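Local coordinates for esterase (Alcaligenes sp., PDB 1QLW), which probably hydrolyses carboxylic ester bonds, as a bacterial esterase of the alpha/beta-hydrolase fold, at residues A[203-207]-A[298-302]; A[225-231]-A[246-252]. One frame throughout, in Å; residues are numbered along the deposited sequence.

Interaction 1 (A[203-207]-A[298-302]). With SO4 (sulfate ion), chain D.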
loop_
_atom_site.group_PDB
_atom_site.type_symbol
_atom_site.label_atom_id
_atom_site.label_comp_id
_atom_site.label_asym_id
_atom_site.label_seq_id
_atom_site.Cartn_x
_atom_site.Cartn_y
_atom_site.Cartn_z
ATOM N N LEU A 203 -6.678 14.100 -9.773
ATOM C CA LEU A 203 -6.211 13.454 -10.997
ATOM C C LEU A 203 -6.521 11.967 -10.890
ATOM O O LEU A 203 -6.022 11.270 -10.017
ATOM C CB LEU A 203 -4.731 13.724 -11.201
ATOM C CG LEU A 203 -4.175 13.314 -12.567
ATOM C CD1 LEU A 203 -2.935 14.123 -12.897
ATOM C CD2 LEU A 203 -3.908 11.831 -12.615
ATOM N N SER A 204 -7.399 11.498 -11.776
ATOM C CA SER A 204 -7.878 10.122 -11.760
ATOM C C SER A 204 -7.580 9.386 -13.048
ATOM O O SER A 204 -7.072 9.943 -14.026
ATOM C CB SER A 204 -9.363 10.086 -11.441
ATOM O OG SER A 204 -10.068 10.725 -12.485
ATOM N N HIS A 205 -7.916 8.094 -13.072
ATOM C CA HIS A 205 -7.544 7.200 -14.157
ATOM C C HIS A 205 -8.568 6.099 -14.334
ATOM O O HIS A 205 -8.850 5.373 -13.384
ATOM C CB HIS A 205 -6.176 6.553 -13.825
ATOM C CG HIS A 205 -5.580 5.705 -14.902
ATOM N ND1 HIS A 205 -4.856 4.567 -14.591
ATOM C CD2 HIS A 205 -5.591 5.846 -16.246
ATOM C CE1 HIS A 205 -4.466 4.073 -15.767
ATOM N NE2 HIS A 205 -4.872 4.813 -16.785
ATOM N N SER A 206 -9.109 5.916 -15.538
ATOM C CA SER A 206 -9.853 4.702 -15.868
ATOM C C SER A 206 -11.025 4.401 -14.962
ATOM O O SER A 206 -11.942 5.227 -14.977
ATOM C CB SER A 206 -8.838 3.557 -15.963
ATOM O OG SER A 206 -9.346 2.553 -16.830
ATOM N N GLN A 207 -11.066 3.319 -14.187
ATOM C CA GLN A 207 -12.176 3.077 -13.254
ATOM C C GLN A 207 -12.464 4.268 -12.354
ATOM O O GLN A 207 -13.623 4.523 -12.014
ATOM C CB GLN A 207 -11.759 1.889 -12.375
ATOM C CG GLN A 207 -12.680 1.569 -11.203
ATOM C CD GLN A 207 -11.957 0.540 -10.362
ATOM O OE1 GLN A 207 -11.089 0.900 -9.551
ATOM N NE2 GLN A 207 -12.223 -0.732 -10.572
ATOM N N HIS A 298 -2.865 2.974 -22.448
ATOM C CA HIS A 298 -3.722 3.389 -21.337
ATOM C C HIS A 298 -2.921 3.723 -20.080
ATOM O O HIS A 298 -3.358 4.517 -19.253
ATOM C CB HIS A 298 -4.678 2.238 -21.029
ATOM C CG HIS A 298 -5.649 2.504 -19.939
ATOM N ND1 HIS A 298 -6.565 3.539 -19.983
ATOM C CD2 HIS A 298 -5.871 1.867 -18.767
ATOM C CE1 HIS A 298 -7.283 3.517 -18.870
ATOM N NE2 HIS A 298 -6.910 2.477 -18.131
ATOM N N MET A 299 -1.758 3.096 -19.932
ATOM C CA MET A 299 -0.876 3.310 -18.798
ATOM C C MET A 299 0.115 4.426 -19.101
ATOM O O MET A 299 1.326 4.305 -18.861
ATOM C CB MET A 299 -0.164 2.007 -18.437
ATOM C CG MET A 299 -1.089 0.879 -18.041
ATOM S SD MET A 299 -2.118 1.184 -16.615
ATOM C CE MET A 299 -0.897 1.446 -15.336
ATOM N N MET A 300 -0.401 5.567 -19.568
ATOM C CA MET A 300 0.481 6.608 -20.110
ATOM C C MET A 300 1.384 7.234 -19.051
ATOM O O MET A 300 2.439 7.774 -19.388
ATOM C CB MET A 300 -0.319 7.658 -20.862
ATOM C CG MET A 300 -1.229 8.472 -19.956
ATOM S SD MET A 300 -2.166 9.714 -20.897
ATOM C CE MET A 300 -3.275 8.618 -21.802
ATOM N N MET A 301 0.996 7.178 -17.777
ATOM C CA MET A 301 1.841 7.643 -16.687
ATOM C C MET A 301 3.067 6.759 -16.484
ATOM O O MET A 301 4.015 7.158 -15.805
ATOM C CB MET A 301 1.065 7.786 -15.381
ATOM C CG MET A 301 0.612 6.504 -14.704
ATOM S SD MET A 301 -0.586 5.492 -15.607
ATOM C CE MET A 301 -2.019 6.599 -15.516
ATOM N N GLN A 302 3.092 5.572 -17.090
ATOM C CA GLN A 302 4.199 4.636 -17.029
ATOM C C GLN A 302 4.948 4.503 -18.363
ATOM O O GLN A 302 5.967 3.804 -18.435
ATOM C CB GLN A 302 3.712 3.231 -16.628
ATOM C CG GLN A 302 3.102 3.219 -15.231
ATOM C CD GLN A 302 2.552 1.872 -14.823
ATOM O OE1 GLN A 302 2.581 0.911 -15.584
ATOM N NE2 GLN A 302 2.036 1.843 -13.597
HETATM S S SO4 D . -12.883 0.872 -16.277
HETATM O O1 SO4 D . -13.417 -0.155 -17.254
HETATM O O2 SO4 D . -11.987 1.795 -17.076
HETATM O O3 SO4 D . -12.104 0.142 -15.231
HETATM O O4 SO4 D . -13.995 1.689 -15.727
#
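One nitrogen, H205 NE2, meets H298 twice: it lies over the H298 imidazole and bonds to the H298 carbonyl. It sits offset toward the rim of the H298 ring, the two imidazoles forming an offset stack with centroids 4.3 Å apart and planes 26° apart, while the same H205 NE2 donates a hydrogen bond of 2.9 Å to H298 O. This bond is bent, at 149°, and leaves the H205 ring plane obliquely. On one face of H205 the methyl M301 CE sits almost over the centre, 3.5 Å from the ring centroid, as a CH-pi contact; S206 CB lies over the opposite face. S206 follows strand 200-205 with positive phi (57°), the strained turn expected of the nucleophile elbow of alpha/beta hydrolases. Together with E230, which accepts a hydrogen bond from H298 ND1, S206 and H298 are therefore probably the catalytic triad. S206 OG lies 2.8 Å from H298 NE2 near that ring's plane and donates a 2.8 Å hydrogen bond to sulfate O2. R265 also binds this sulfate, probably a crystallisation ion. M301 reaches H205 by folding back about its CB-CG and CG-SD bonds, whereas M299 SD comes in at the ring edge, 3.8 Å from H205 CE1.

Interaction 2 (A[225-231]-A[246-252])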
loop_
_atom_site.group_PDB
_atom_site.type_symbol
_atom_site.label_atom_id
_atom_site.label_comp_id
_atom_site.label_asym_id
_atom_site.label_seq_id
_atom_site.Cartn_x
_atom_site.Cartn_y
_atom_site.Cartn_z
ATOM N N ALA A 225 -9.551 21.754 -9.546
ATOM C CA ALA A 225 -9.542 21.360 -10.935
ATOM C C ALA A 225 -9.576 19.833 -10.983
ATOM O O ALA A 225 -9.257 19.187 -9.981
ATOM C CB ALA A 225 -8.298 21.861 -11.663
ATOM N N ILE A 226 -9.966 19.291 -12.124
ATOM C CA ILE A 226 -10.021 17.848 -12.321
ATOM C C ILE A 226 -9.255 17.486 -13.581
ATOM O O ILE A 226 -9.501 18.087 -14.624
ATOM C CB ILE A 226 -11.471 17.337 -12.406
ATOM C CG1 ILE A 226 -12.226 17.623 -11.114
ATOM C CG2 ILE A 226 -11.519 15.881 -12.824
ATOM C CD1 ILE A 226 -13.712 17.408 -11.201
ATOM N N VAL A 227 -8.402 16.478 -13.455
ATOM C CA VAL A 227 -7.707 15.873 -14.573
ATOM C C VAL A 227 -8.103 14.395 -14.599
ATOM O O VAL A 227 -7.943 13.731 -13.576
ATOM C CB VAL A 227 -6.184 16.016 -14.503
ATOM C CG1 VAL A 227 -5.503 15.312 -15.669
ATOM C CG2 VAL A 227 -5.769 17.479 -14.410
ATOM N N SER A 228 -8.626 13.904 -15.711
ATOM C CA SER A 228 -9.045 12.499 -15.778
ATOM C C SER A 228 -8.331 11.863 -16.962
ATOM O O SER A 228 -8.530 12.299 -18.097
ATOM C CB SER A 228 -10.569 12.459 -15.853
ATOM O OG SER A 228 -11.157 11.194 -15.792
ATOM N N VAL A 229 -7.530 10.842 -16.690
ATOM C CA VAL A 229 -6.775 10.118 -17.705
ATOM C C VAL A 229 -7.567 8.903 -18.170
ATOM O O VAL A 229 -7.824 7.998 -17.353
ATOM C CB VAL A 229 -5.403 9.702 -17.153
ATOM C CG1 VAL A 229 -4.655 8.931 -18.223
ATOM C CG2 VAL A 229 -4.636 10.932 -16.701
ATOM N N GLU A 230 -7.994 8.916 -19.426
ATOM C CA GLU A 230 -8.736 7.812 -20.015
ATOM C C GLU A 230 -9.800 7.245 -19.091
ATOM O O GLU A 230 -9.772 6.063 -18.721
ATOM C CB GLU A 230 -7.825 6.715 -20.541
ATOM C CG GLU A 230 -6.965 7.225 -21.689
ATOM C CD GLU A 230 -6.355 6.167 -22.552
ATOM O OE1 GLU A 230 -6.458 4.955 -22.247
ATOM O OE2 GLU A 230 -5.740 6.562 -23.584
ATOM N N PRO A 231 -10.749 8.067 -18.698
ATOM C CA PRO A 231 -11.821 7.607 -17.832
ATOM C C PRO A 231 -12.664 6.523 -18.471
ATOM O O PRO A 231 -12.971 6.554 -19.672
ATOM C CB PRO A 231 -12.649 8.869 -17.554
ATOM C CG PRO A 231 -12.378 9.740 -18.744
ATOM C CD PRO A 231 -10.947 9.477 -19.093
ATOM N N ILE A 246 -15.313 24.466 -12.174
ATOM C CA ILE A 246 -14.125 23.635 -11.950
ATOM C C ILE A 246 -13.506 23.309 -13.299
ATOM O O ILE A 246 -14.127 22.569 -14.071
ATOM C CB ILE A 246 -14.520 22.331 -11.225
ATOM C CG1 ILE A 246 -15.110 22.628 -9.845
ATOM C CG2 ILE A 246 -13.321 21.409 -11.072
ATOM C CD1 ILE A 246 -15.827 21.458 -9.212
ATOM N N PRO A 247 -12.329 23.805 -13.624
ATOM C CA PRO A 247 -11.704 23.467 -14.910
ATOM C C PRO A 247 -11.454 21.968 -14.976
ATOM O O PRO A 247 -11.052 21.344 -13.990
ATOM C CB PRO A 247 -10.438 24.295 -14.942
ATOM C CG PRO A 247 -10.633 25.382 -13.938
ATOM C CD PRO A 247 -11.509 24.768 -12.865
ATOM N N VAL A 248 -11.646 21.418 -16.177
ATOM C CA VAL A 248 -11.509 19.996 -16.427
ATOM C C VAL A 248 -10.632 19.695 -17.633
ATOM O O VAL A 248 -10.792 20.287 -18.688
ATOM C CB VAL A 248 -12.893 19.361 -16.695
ATOM C CG1 VAL A 248 -12.794 17.904 -17.112
ATOM C CG2 VAL A 248 -13.835 19.540 -15.512
ATOM N N LEU A 249 -9.718 18.734 -17.424
ATOM C CA LEU A 249 -8.885 18.208 -18.482
ATOM C C LEU A 249 -9.089 16.699 -18.567
ATOM O O LEU A 249 -8.937 16.031 -17.540
ATOM C CB LEU A 249 -7.404 18.500 -18.212
ATOM C CG LEU A 249 -6.427 17.949 -19.247
ATOM C CD1 LEU A 249 -6.589 18.632 -20.599
ATOM C CD2 LEU A 249 -4.990 18.112 -18.763
ATOM N N VAL A 250 -9.434 16.191 -19.737
ATOM C CA VAL A 250 -9.564 14.750 -19.960
ATOM C C VAL A 250 -8.491 14.392 -20.979
ATOM O O VAL A 250 -8.396 15.042 -22.018
ATOM C CB VAL A 250 -10.974 14.363 -20.427
ATOM C CG1 VAL A 250 -11.033 12.898 -20.814
ATOM C CG2 VAL A 250 -12.002 14.718 -19.355
ATOM N N VAL A 251 -7.686 13.363 -20.710
ATOM C CA VAL A 251 -6.550 13.021 -21.555
ATOM C C VAL A 251 -6.716 11.621 -22.133
ATOM O O VAL A 251 -6.983 10.667 -21.396
ATOM C CB VAL A 251 -5.226 13.069 -20.757
ATOM C CG1 VAL A 251 -4.044 12.872 -21.702
ATOM C CG2 VAL A 251 -5.082 14.372 -19.991
ATOM N N PHE A 252 -6.534 11.497 -23.448
ATOM C CA PHE A 252 -6.569 10.215 -24.133
ATOM C C PHE A 252 -5.295 9.996 -24.943
ATOM O O PHE A 252 -4.740 10.931 -25.526
ATOM C CB PHE A 252 -7.781 10.038 -25.060
ATOM C CG PHE A 252 -9.027 9.614 -24.319
ATOM C CD1 PHE A 252 -9.855 10.507 -23.671
ATOM C CD2 PHE A 252 -9.396 8.272 -24.311
ATOM C CE1 PHE A 252 -10.994 10.081 -23.003
ATOM C CE2 PHE A 252 -10.519 7.839 -23.630
ATOM C CZ PHE A 252 -11.336 8.743 -22.978
#
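Strands 225-229 and 248-252 run as parallel neighbours in the central sheet of the alpha/beta-hydrolase fold, their axes 4.7 Å apart. Five backbone hydrogen bonds join the segments: I226 N to P247 O, L249 N to I226 O, S228 N to L249 O, V251 N to S228 O, and E230 N to V251 O, the last (2.8 Å) carrying the pairing one residue past the end of strand 225-229. CA-H...O contacts supplement them, such as V227 CA to L249 O at 3.2 Å. The apolar contacts divide between the two faces. V227 CG1 meets L249 CD2 at 4.2 Å on the face covered by helix 306-319, while I226 and V248 lie on the other, under F213 of helix 211-218; I226 CG1 also touches I246 CG2 at 3.9 Å. Just past strand 225-229, P231 CD rests 3.8 Å from V250 CG1 and reaches the F252 ring. That ring takes E230 CA over one face, 4.2 Å from its centroid, in a CH-pi contact. E230 CG, set anti to its carbonyl carbon (chi1 -64°), thereby reaches F252 CD2 at 3.7 Å. Replacing F252 by an alanine would probably open a gap beside E230 CA, E230 CG and P231 CD, leaving the E230 side chain held mainly by its carboxylate bonds. Those run from OE1 to H298 and R146 and from OE2 to G253 N.

How the interactions relate
Following the chain, strand 200-205 delivers the first segment of interaction 1, and helix 211-218 crosses over to strand 223-229, its parallel neighbour in the sheet. Interaction 2 closes a short loop next: the 14 residues between 225-231 and 246-252 contain neither helix nor strand. After helix 263-278 and strand 283-287, the loop carrying 298-302 returns to 203-207, so interaction 1 closes a span of 90 intervening residues with interaction 2 inside. The two touch at S204 O and V229 N (2.8 Å, a probable hydrogen bond), at H205 CD2 on V229 O, and where H298 meets E230. Interaction 2 thus joins adjoining strands, and interaction 1 brings a late loop onto the C-terminal end of neighbouring strand 200-205.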